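Local coordinates for ABC transporter substrate binding protein (Ribose) (Agrobacterium vitis S4, PDB 4WT7), which probably serves as the sugar- or polyol-binding component of a bacterial ABC transporter, and holds D-allitol in the crystal, at residues G151-F161 / K183-V194; V260-V271 / A303-V311. One frame throughout, in Å; residues are numbered along the deposited sequence.

Interaction 1. Residues G151-F161 / K183-V194; sequences GEGNVVVFNGF and KVKIIQPELRDV
Val157 and Ile186 meet methyl to methyl: CG2 of Val157 presses on CG2 of Ile186 at 3.5 Å, tighter than usual carbon packing. On the same face Val155 CG2 rests against Val184 CG1, whereas on the other face Ile187 lays its extended CG1-CD1 arm against the CB of Asn154 and reaches Val156 CG2 with CD1. Parallel pairing, from Gly153 N to Lys183 O through Ile187 N to Val155 O, sets this register. It then slips by two residues as Gln188 and Pro189 loop out from the pairing, and a water spans the gap from Val157 N to Ile187 O. Pairing resumes where Leu191 N meets Val157 O. With CG anti to its own carbonyl carbon (chi1 -56°), Leu191 sends CD1 into the hollow between Val156 CG1, 3.5 Å away, and one face of the Phe158 ring, a CH-pi contact. Beyond it Asp193 OD1 accepts a hydrogen bond from Gly160 N at 2.8 Å, while OD2, also bonded to the pocket residue Trp226, lies near the Phe161 ring edge. This joins both parallel strands of a beta-alpha-beta unit at one edge of the mixed sheet: helix 165-178, the crossover, packs on Val157, Val184 and Ile186, helix 198-212 on Val156 and Phe158, and strand 221-224 pairs along the far side of 153-158.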
loop_
_atom_site.group_PDB
_atom_site.type_symbol
_atom_site.label_atom_id
_atom_site.label_comp_id
_atom_site.label_asym_id
_atom_site.label_seq_id
_atom_site.Cartn_x
_atom_site.Cartn_y
_atom_site.Cartn_z
ATOM N N GLY A 151 5.624 -22.066 -12.870
ATOM C CA GLY A 151 5.808 -22.806 -11.654
ATOM C C GLY A 151 7.276 -23.041 -11.369
ATOM O O GLY A 151 7.622 -23.873 -10.515
ATOM N N GLU A 152 8.137 -22.260 -12.018
ATOM C CA GLU A 152 9.573 -22.496 -11.958
ATOM C C GLU A 152 10.359 -21.232 -12.318
ATOM O O GLU A 152 10.014 -20.527 -13.251
ATOM C CB GLU A 152 9.911 -23.643 -12.923
ATOM C CG GLU A 152 11.366 -23.982 -13.045
ATOM C CD GLU A 152 11.584 -25.310 -13.776
ATOM O OE1 GLU A 152 10.672 -25.728 -14.547
ATOM O OE2 GLU A 152 12.660 -25.934 -13.554
ATOM N N GLY A 153 11.405 -20.942 -11.553
ATOM C CA GLY A 153 12.282 -19.826 -11.847
ATOM C C GLY A 153 12.593 -18.906 -10.675
ATOM O O GLY A 153 12.046 -19.037 -9.578
ATOM N N ASN A 154 13.460 -17.935 -10.944
ATOM C CA ASN A 154 14.002 -17.065 -9.922
ATOM C C ASN A 154 13.287 -15.721 -9.916
ATOM O O ASN A 154 12.962 -15.154 -10.978
ATOM C CB ASN A 154 15.520 -16.933 -10.109
ATOM C CG ASN A 154 16.240 -18.267 -9.897
ATOM O OD1 ASN A 154 15.887 -19.041 -9.001
ATOM N ND2 ASN A 154 17.204 -18.565 -10.743
ATOM N N VAL A 155 13.005 -15.248 -8.709
ATOM C CA VAL A 155 12.222 -14.039 -8.483
ATOM C C VAL A 155 13.014 -13.047 -7.661
ATOM O O VAL A 155 13.511 -13.375 -6.576
ATOM C CB VAL A 155 10.913 -14.367 -7.740
ATOM C CG1 VAL A 155 10.046 -13.135 -7.591
ATOM C CG2 VAL A 155 10.144 -15.441 -8.481
ATOM N N VAL A 156 13.150 -11.836 -8.186
ATOM C CA VAL A 156 13.755 -10.760 -7.452
ATOM C C VAL A 156 12.626 -10.111 -6.661
ATOM O O VAL A 156 11.522 -9.844 -7.187
ATOM C CB VAL A 156 14.403 -9.716 -8.387
ATOM C CG1 VAL A 156 14.938 -8.546 -7.593
ATOM C CG2 VAL A 156 15.517 -10.336 -9.249
ATOM N N VAL A 157 12.885 -9.865 -5.393
ATOM C CA VAL A 157 11.828 -9.423 -4.500
ATOM C C VAL A 157 12.268 -8.113 -3.877
ATOM O O VAL A 157 13.400 -8.037 -3.379
ATOM C CB VAL A 157 11.602 -10.456 -3.358
ATOM C CG1 VAL A 157 11.012 -9.777 -2.177
ATOM C CG2 VAL A 157 10.736 -11.633 -3.811
ATOM N N PHE A 158 11.409 -7.094 -3.924
ATOM C CA PHE A 158 11.599 -5.842 -3.174
ATOM C C PHE A 158 10.776 -5.975 -1.893
ATOM O O PHE A 158 9.543 -6.120 -1.958
ATOM C CB PHE A 158 11.060 -4.621 -3.945
ATOM C CG PHE A 158 12.003 -4.072 -5.026
ATOM C CD1 PHE A 158 13.024 -3.174 -4.705
ATOM C CD2 PHE A 158 11.817 -4.403 -6.362
ATOM C CE1 PHE A 158 13.869 -2.652 -5.701
ATOM C CE2 PHE A 158 12.654 -3.888 -7.353
ATOM C CZ PHE A 158 13.665 -2.999 -7.024
ATOM N N ASN A 159 11.441 -5.918 -0.740
ATOM C CA ASN A 159 10.765 -6.138 0.533
ATOM C C ASN A 159 11.316 -5.153 1.548
ATOM O O ASN A 159 11.915 -5.548 2.547
ATOM C CB ASN A 159 10.952 -7.600 0.965
ATOM C CG ASN A 159 10.234 -7.946 2.275
ATOM O OD1 ASN A 159 9.208 -7.354 2.640
ATOM N ND2 ASN A 159 10.788 -8.911 2.995
ATOM N N GLY A 160 11.145 -3.855 1.262
ATOM C CA GLY A 160 11.728 -2.800 2.079
ATOM C C GLY A 160 10.743 -2.144 3.036
ATOM O O GLY A 160 11.078 -1.205 3.751
ATOM N N PHE A 161 9.505 -2.611 3.034
ATOM C CA PHE A 161 8.498 -2.034 3.920
ATOM C C PHE A 161 7.765 -3.105 4.727
ATOM O O PHE A 161 6.539 -3.019 4.951
ATOM C CB PHE A 161 7.530 -1.157 3.125
ATOM C CG PHE A 161 8.194 0.077 2.532
ATOM C CD1 PHE A 161 8.813 0.019 1.293
ATOM C CD2 PHE A 161 8.235 1.269 3.244
ATOM C CE1 PHE A 161 9.430 1.125 0.769
ATOM C CE2 PHE A 161 8.852 2.386 2.729
ATOM C CZ PHE A 161 9.467 2.310 1.481
ATOM N N LYS A 183 10.112 -25.011 -7.027
ATOM C CA LYS A 183 11.032 -24.634 -8.102
ATOM C C LYS A 183 11.047 -23.119 -8.303
ATOM O O LYS A 183 11.801 -22.597 -9.123
ATOM C CB LYS A 183 10.651 -25.318 -9.404
ATOM C CG LYS A 183 10.628 -26.817 -9.326
ATOM C CD LYS A 183 10.719 -27.438 -10.685
ATOM C CE LYS A 183 10.102 -28.807 -10.677
ATOM N NZ LYS A 183 10.096 -29.395 -12.047
ATOM N N VAL A 184 10.175 -22.424 -7.573
ATOM C CA VAL A 184 10.171 -20.966 -7.511
ATOM C C VAL A 184 11.011 -20.494 -6.330
ATOM O O VAL A 184 10.795 -20.906 -5.179
ATOM C CB VAL A 184 8.744 -20.401 -7.348
ATOM C CG1 VAL A 184 8.767 -18.910 -7.475
ATOM C CG2 VAL A 184 7.804 -20.999 -8.410
ATOM N N LYS A 185 11.973 -19.634 -6.607
ATOM C CA LYS A 185 12.919 -19.209 -5.580
ATOM C C LYS A 185 13.037 -17.716 -5.587
ATOM O O LYS A 185 13.072 -17.075 -6.653
ATOM C CB LYS A 185 14.330 -19.756 -5.867
ATOM C CG LYS A 185 14.385 -21.159 -6.422
ATOM C CD LYS A 185 13.783 -22.158 -5.447
ATOM C CE LYS A 185 14.747 -23.325 -5.171
ATOM N NZ LYS A 185 15.111 -24.065 -6.420
ATOM N N ILE A 186 13.164 -17.172 -4.396
ATOM C CA ILE A 186 13.445 -15.770 -4.220
ATOM C C ILE A 186 14.960 -15.622 -4.202
ATOM O O ILE A 186 15.680 -16.298 -3.437
ATOM C CB ILE A 186 12.830 -15.231 -2.902
ATOM C CG1 ILE A 186 11.310 -15.398 -2.912
ATOM C CG2 ILE A 186 13.215 -13.768 -2.678
ATOM C CD1 ILE A 186 10.652 -14.952 -1.600
ATOM N N ILE A 187 15.443 -14.752 -5.075
ATOM C CA ILE A 187 16.865 -14.523 -5.206
ATOM C C ILE A 187 17.413 -13.844 -3.971
ATOM O O ILE A 187 16.820 -12.912 -3.439
ATOM C CB ILE A 187 17.161 -13.668 -6.395
ATOM C CG1 ILE A 187 16.811 -14.445 -7.669
ATOM C CG2 ILE A 187 18.611 -13.255 -6.397
ATOM C CD1 ILE A 187 17.277 -13.765 -8.913
ATOM N N GLN A 188 18.574 -14.298 -3.538
ATOM C CA GLN A 188 19.109 -13.857 -2.257
ATOM C C GLN A 188 20.066 -12.686 -2.391
ATOM O O GLN A 188 20.885 -12.615 -3.331
ATOM C CB GLN A 188 19.691 -15.015 -1.441
ATOM C CG GLN A 188 18.594 -15.906 -0.909
ATOM C CD GLN A 188 17.534 -15.121 -0.152
ATOM O OE1 GLN A 188 17.831 -14.431 0.836
ATOM N NE2 GLN A 188 16.288 -15.186 -0.633
ATOM N N PRO A 189 20.064 -11.882 -1.334
ATOM C CA PRO A 189 19.766 -10.514 -0.948
ATOM C C PRO A 189 18.435 -10.112 -1.596
ATOM O O PRO A 189 18.406 -9.876 -2.782
ATOM C CB PRO A 189 20.974 -9.722 -1.503
ATOM C CG PRO A 189 22.001 -10.778 -1.891
ATOM C CD PRO A 189 21.514 -12.048 -1.215
ATOM N N GLU A 190 17.345 -10.124 -0.830
ATOM C CA GLU A 190 16.122 -9.448 -1.244
ATOM C C GLU A 190 16.537 -8.001 -1.385
ATOM O O GLU A 190 17.487 -7.568 -0.733
ATOM C CB GLU A 190 14.998 -9.605 -0.174
ATOM C CG GLU A 190 14.429 -11.016 -0.117
ATOM C CD GLU A 190 13.266 -11.227 0.849
ATOM O OE1 GLU A 190 12.972 -10.355 1.705
ATOM O OE2 GLU A 190 12.635 -12.304 0.732
ATOM N N LEU A 191 15.847 -7.244 -2.230
ATOM C CA LEU A 191 16.161 -5.836 -2.373
ATOM C C LEU A 191 15.317 -5.014 -1.421
ATOM O O LEU A 191 14.237 -5.427 -1.013
ATOM C CB LEU A 191 15.906 -5.378 -3.805
ATOM C CG LEU A 191 16.653 -6.171 -4.868
ATOM C CD1 LEU A 191 16.373 -5.632 -6.264
ATOM C CD2 LEU A 191 18.173 -6.185 -4.577
ATOM N N ARG A 192 15.798 -3.829 -1.084
ATOM C CA ARG A 192 15.027 -2.941 -0.254
ATOM C C ARG A 192 14.629 -1.713 -1.054
ATOM O O ARG A 192 15.475 -0.888 -1.409
ATOM C CB ARG A 192 15.804 -2.621 1.029
ATOM C CG ARG A 192 15.791 -3.817 2.042
ATOM C CD ARG A 192 16.723 -3.537 3.214
ATOM N NE ARG A 192 18.072 -3.304 2.711
ATOM C CZ ARG A 192 19.032 -2.658 3.362
ATOM N NH1 ARG A 192 18.814 -2.176 4.586
ATOM N NH2 ARG A 192 20.218 -2.505 2.775
ATOM N N ASP A 193 13.333 -1.637 -1.387
ATOM C CA ASP A 193 12.800 -0.481 -2.081
ATOM C C ASP A 193 12.801 0.655 -1.111
ATOM O O ASP A 193 12.882 0.441 0.117
ATOM C CB ASP A 193 11.368 -0.694 -2.676
ATOM C CG ASP A 193 10.473 -1.613 -1.829
ATOM O OD1 ASP A 193 10.990 -2.566 -1.207
ATOM O OD2 ASP A 193 9.226 -1.402 -1.820
ATOM N N VAL A 194 12.723 1.869 -1.642
ATOM C CA VAL A 194 12.779 3.050 -0.778
ATOM C C VAL A 194 11.709 4.074 -1.091
ATOM O O VAL A 194 11.123 4.078 -2.167
ATOM C CB VAL A 194 14.136 3.789 -0.911
ATOM C CG1 VAL A 194 15.242 3.033 -0.189
ATOM C CG2 VAL A 194 14.469 4.018 -2.379
HETATM O O HOH W 1 7.590 -25.648 -8.318
HETATM O O HOH W 2 15.536 -10.784 -4.478
HETATM O O HOH W 3 8.098 -3.756 -1.682
HETATM O O HOH W 4 12.541 1.097 2.749
#

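Interaction 2. Residues V260-V271 / A303-V311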
loop_
_atom_site.group_PDB
_atom_site.type_symbol
_atom_site.label_atom_id
_atom_site.label_comp_id
_atom_site.label_asym_id
_atom_site.label_seq_id
_atom_site.Cartn_x
_atom_site.Cartn_y
_atom_site.Cartn_z
ATOM N N VAL A 260 0.800 -2.246 -17.644
ATOM C CA VAL A 260 0.191 -3.566 -17.709
ATOM C C VAL A 260 -0.606 -3.704 -19.020
ATOM O O VAL A 260 -0.659 -4.783 -19.627
ATOM C CB VAL A 260 -0.740 -3.798 -16.485
ATOM C CG1 VAL A 260 -1.603 -5.043 -16.662
ATOM C CG2 VAL A 260 0.068 -3.870 -15.208
ATOM N N ALA A 261 -1.225 -2.623 -19.468
ATOM C CA ALA A 261 -2.089 -2.676 -20.666
ATOM C C ALA A 261 -1.279 -2.722 -21.978
ATOM O O ALA A 261 -1.801 -3.033 -23.055
ATOM C CB ALA A 261 -2.976 -1.479 -20.680
ATOM N N ASP A 262 -0.011 -2.365 -21.896
ATOM C CA ASP A 262 0.845 -2.331 -23.080
ATOM C C ASP A 262 1.454 -3.712 -23.302
ATOM O O ASP A 262 2.221 -4.191 -22.449
ATOM C CB ASP A 262 1.945 -1.287 -22.897
ATOM C CG ASP A 262 2.917 -1.254 -24.053
ATOM O OD1 ASP A 262 2.926 -2.197 -24.857
ATOM O OD2 ASP A 262 3.692 -0.281 -24.133
ATOM N N PRO A 263 1.097 -4.369 -24.425
ATOM C CA PRO A 263 1.597 -5.742 -24.634
ATOM C C PRO A 263 3.126 -5.844 -24.650
ATOM O O PRO A 263 3.681 -6.906 -24.370
ATOM C CB PRO A 263 0.991 -6.150 -25.993
ATOM C CG PRO A 263 0.442 -4.892 -26.603
ATOM C CD PRO A 263 0.166 -3.939 -25.486
ATOM N N ALA A 264 3.795 -4.750 -24.975
ATOM C CA ALA A 264 5.245 -4.748 -25.142
ATOM C C ALA A 264 5.973 -4.444 -23.817
ATOM O O ALA A 264 7.212 -4.446 -23.755
ATOM C CB ALA A 264 5.636 -3.746 -26.213
ATOM N N SER A 265 5.196 -4.206 -22.759
ATOM C CA SER A 265 5.744 -3.980 -21.423
ATOM C C SER A 265 5.788 -5.262 -20.598
ATOM O O SER A 265 4.829 -6.032 -20.559
ATOM C CB SER A 265 4.933 -2.920 -20.671
ATOM O OG SER A 265 5.474 -2.692 -19.384
ATOM N N PRO A 266 6.909 -5.487 -19.909
ATOM C CA PRO A 266 7.020 -6.649 -19.020
ATOM C C PRO A 266 6.168 -6.548 -17.730
ATOM O O PRO A 266 6.131 -7.488 -16.942
ATOM C CB PRO A 266 8.518 -6.689 -18.697
ATOM C CG PRO A 266 8.978 -5.293 -18.885
ATOM C CD PRO A 266 8.177 -4.756 -20.031
ATOM N N ALA A 267 5.476 -5.435 -17.520
ATOM C CA ALA A 267 4.569 -5.318 -16.386
ATOM C C ALA A 267 3.396 -6.274 -16.581
ATOM O O ALA A 267 2.571 -6.119 -17.519
ATOM C CB ALA A 267 4.100 -3.890 -16.242
ATOM N N ALA A 268 3.307 -7.259 -15.690
ATOM C CA ALA A 268 2.426 -8.401 -15.926
ATOM C C ALA A 268 1.115 -8.366 -15.129
ATOM O O ALA A 268 0.082 -8.810 -15.596
ATOM C CB ALA A 268 3.188 -9.704 -15.638
ATOM N N ALA A 269 1.178 -7.849 -13.913
ATOM C CA ALA A 269 0.028 -7.815 -13.015
ATOM C C ALA A 269 0.213 -6.749 -11.927
ATOM O O ALA A 269 1.325 -6.508 -11.448
ATOM C CB ALA A 269 -0.206 -9.151 -12.391
ATOM N N ASP A 270 -0.897 -6.093 -11.566
ATOM C CA ASP A 270 -0.884 -5.042 -10.536
ATOM C C ASP A 270 -2.236 -5.148 -9.895
ATOM O O ASP A 270 -3.256 -5.013 -10.582
ATOM C CB ASP A 270 -0.728 -3.673 -11.187
ATOM C CG ASP A 270 -0.608 -2.537 -10.199
ATOM O OD1 ASP A 270 -0.748 -2.759 -8.956
ATOM O OD2 ASP A 270 -0.345 -1.397 -10.677
ATOM N N VAL A 271 -2.280 -5.467 -8.616
ATOM C CA VAL A 271 -3.579 -5.518 -7.932
ATOM C C VAL A 271 -4.024 -4.099 -7.553
ATOM O O VAL A 271 -3.427 -3.429 -6.695
ATOM C CB VAL A 271 -3.552 -6.430 -6.680
ATOM C CG1 VAL A 271 -4.946 -6.492 -6.069
ATOM C CG2 VAL A 271 -3.051 -7.859 -7.042
ATOM N N ALA A 303 -10.327 -5.113 -3.689
ATOM C CA ALA A 303 -9.193 -4.819 -4.581
ATOM C C ALA A 303 -9.376 -5.612 -5.848
ATOM O O ALA A 303 -10.033 -6.625 -5.825
ATOM C CB ALA A 303 -7.897 -5.219 -3.941
ATOM N N LEU A 304 -8.757 -5.188 -6.941
ATOM C CA LEU A 304 -8.996 -5.835 -8.236
ATOM C C LEU A 304 -7.705 -6.210 -8.966
ATOM O O LEU A 304 -6.957 -5.333 -9.382
ATOM C CB LEU A 304 -9.802 -4.887 -9.149
ATOM C CG LEU A 304 -11.028 -4.219 -8.550
ATOM C CD1 LEU A 304 -11.356 -2.862 -9.239
ATOM C CD2 LEU A 304 -12.175 -5.215 -8.730
ATOM N N LEU A 305 -7.448 -7.502 -9.143
ATOM C CA LEU A 305 -6.243 -7.915 -9.839
ATOM C C LEU A 305 -6.353 -7.552 -11.328
ATOM O O LEU A 305 -7.226 -8.047 -12.040
ATOM C CB LEU A 305 -5.989 -9.415 -9.696
ATOM C CG LEU A 305 -4.600 -9.746 -10.237
ATOM C CD1 LEU A 305 -3.936 -10.888 -9.467
ATOM C CD2 LEU A 305 -4.687 -10.093 -11.702
ATOM N N ALA A 306 -5.463 -6.685 -11.778
ATOM C CA ALA A 306 -5.324 -6.375 -13.189
ATOM C C ALA A 306 -4.088 -7.072 -13.793
ATOM O O ALA A 306 -2.948 -6.821 -13.394
ATOM C CB ALA A 306 -5.223 -4.871 -13.380
ATOM N N ASN A 307 -4.322 -7.949 -14.769
ATOM C CA ASN A 307 -3.237 -8.510 -15.549
ATOM C C ASN A 307 -3.403 -8.002 -16.985
ATOM O O ASN A 307 -4.272 -7.143 -17.246
ATOM C CB ASN A 307 -3.231 -10.037 -15.465
ATOM C CG ASN A 307 -4.522 -10.664 -15.954
ATOM O OD1 ASN A 307 -5.130 -10.226 -16.955
ATOM N ND2 ASN A 307 -4.959 -11.695 -15.241
ATOM N N LYS A 308 -2.605 -8.511 -17.924
ATOM C CA LYS A 308 -2.655 -7.948 -19.266
ATOM C C LYS A 308 -4.041 -8.147 -19.920
ATOM O O LYS A 308 -4.459 -7.320 -20.703
ATOM C CB LYS A 308 -1.513 -8.472 -20.146
ATOM C CG LYS A 308 -0.142 -8.090 -19.612
ATOM C CD LYS A 308 0.883 -8.174 -20.709
ATOM C CE LYS A 308 2.125 -7.438 -20.354
ATOM N NZ LYS A 308 1.904 -5.977 -20.324
ATOM N N GLN A 309 -4.754 -9.209 -19.566
ATOM C CA GLN A 309 -6.126 -9.391 -20.039
ATOM C C GLN A 309 -7.182 -8.553 -19.298
ATOM O O GLN A 309 -8.125 -8.064 -19.909
ATOM C CB GLN A 309 -6.536 -10.864 -19.950
ATOM C CG GLN A 309 -5.827 -11.773 -20.942
ATOM C CD GLN A 309 -4.297 -11.757 -20.788
ATOM O OE1 GLN A 309 -3.759 -11.869 -19.667
ATOM N NE2 GLN A 309 -3.591 -11.615 -21.917
ATOM N N THR A 310 -7.062 -8.415 -17.980
ATOM C CA THR A 310 -8.122 -7.784 -17.223
ATOM C C THR A 310 -7.961 -6.286 -16.983
ATOM O O THR A 310 -8.860 -5.670 -16.463
ATOM C CB THR A 310 -8.269 -8.450 -15.852
ATOM O OG1 THR A 310 -7.033 -8.313 -15.132
ATOM C CG2 THR A 310 -8.630 -9.928 -16.024
ATOM N N VAL A 311 -6.835 -5.691 -17.369
ATOM C CA VAL A 311 -6.580 -4.312 -16.983
ATOM C C VAL A 311 -7.654 -3.360 -17.510
ATOM O O VAL A 311 -8.089 -2.482 -16.788
ATOM C CB VAL A 311 -5.153 -3.843 -17.359
ATOM C CG1 VAL A 311 -4.899 -3.975 -18.868
ATOM C CG2 VAL A 311 -4.944 -2.411 -16.890
#
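Lys308 NZ is gripped by four backbone carbonyls of the segment 260-271: Asp262 O at 2.8 Å, Val260 O and Ala267 O, and, more weakly, Ser265 O. The side chain runs extended from the backbone and bends only at its last torsion (chi4 -69°), which turns the ammonium into the ring of oxygens lining the 260-267 loop. The oxygen of Asp262 has two donors, for Ser265 N closes the type I turn 262-265 from the face opposite to NZ. Such a cluster of carbonyl dipoles would be expected to stabilise the positive charge, and it ties the end of helix 254-260 to the start of strand 267-272.

Alongside, the strands pair antiparallel. Asp270 N reaches Ala306 O at 2.8 Å, in the carbonyl plane, and Ala306 N answers to Asp270 O at 3.0 Å. Next to this pair Val271 and Leu305 cross at about a right angle, CG2 of the valine lying 4.0 Å from CD1 of the leucine, and Val271 CG1 meets Ala303 CB. At the other end Val311 puts CG1 against Ala261 CB at 3.6 Å, while its CB faces Val260 CG1.

Strand 304-307 is an outermost strand of the mixed sheet, added antiparallel to strands that otherwise run parallel. Helix 134-148 lies against Val271, Ala303 and Leu305, helix 254-260 packs on Asp270, and strand 246-249 bonds to the other side of 267-272.

Overall arrangement
Two edges of one mixed sheet are built here, and the chain makes them in series. From the N terminus it first completes much of the other, parallel sheet. Interaction 1 then closes a short loop, returning through helix 165-178 to lay 183-194 beside 151-161. Strands 221-224 and 246-249 follow and fill the middle of the sheet. Interaction 2 closes later and spans more chain: after 260-271 come helix 275-290 and strand 298-300 of the parallel sheet, before 303-311 returns antiparallel. The loops neither nest nor cross, and the centres of interaction 1 and interaction 2 lie about 20 Å apart. Interaction 2 thus fastens a late return from the other lobe, consistent with the two-lobed periplasmic binding protein fold.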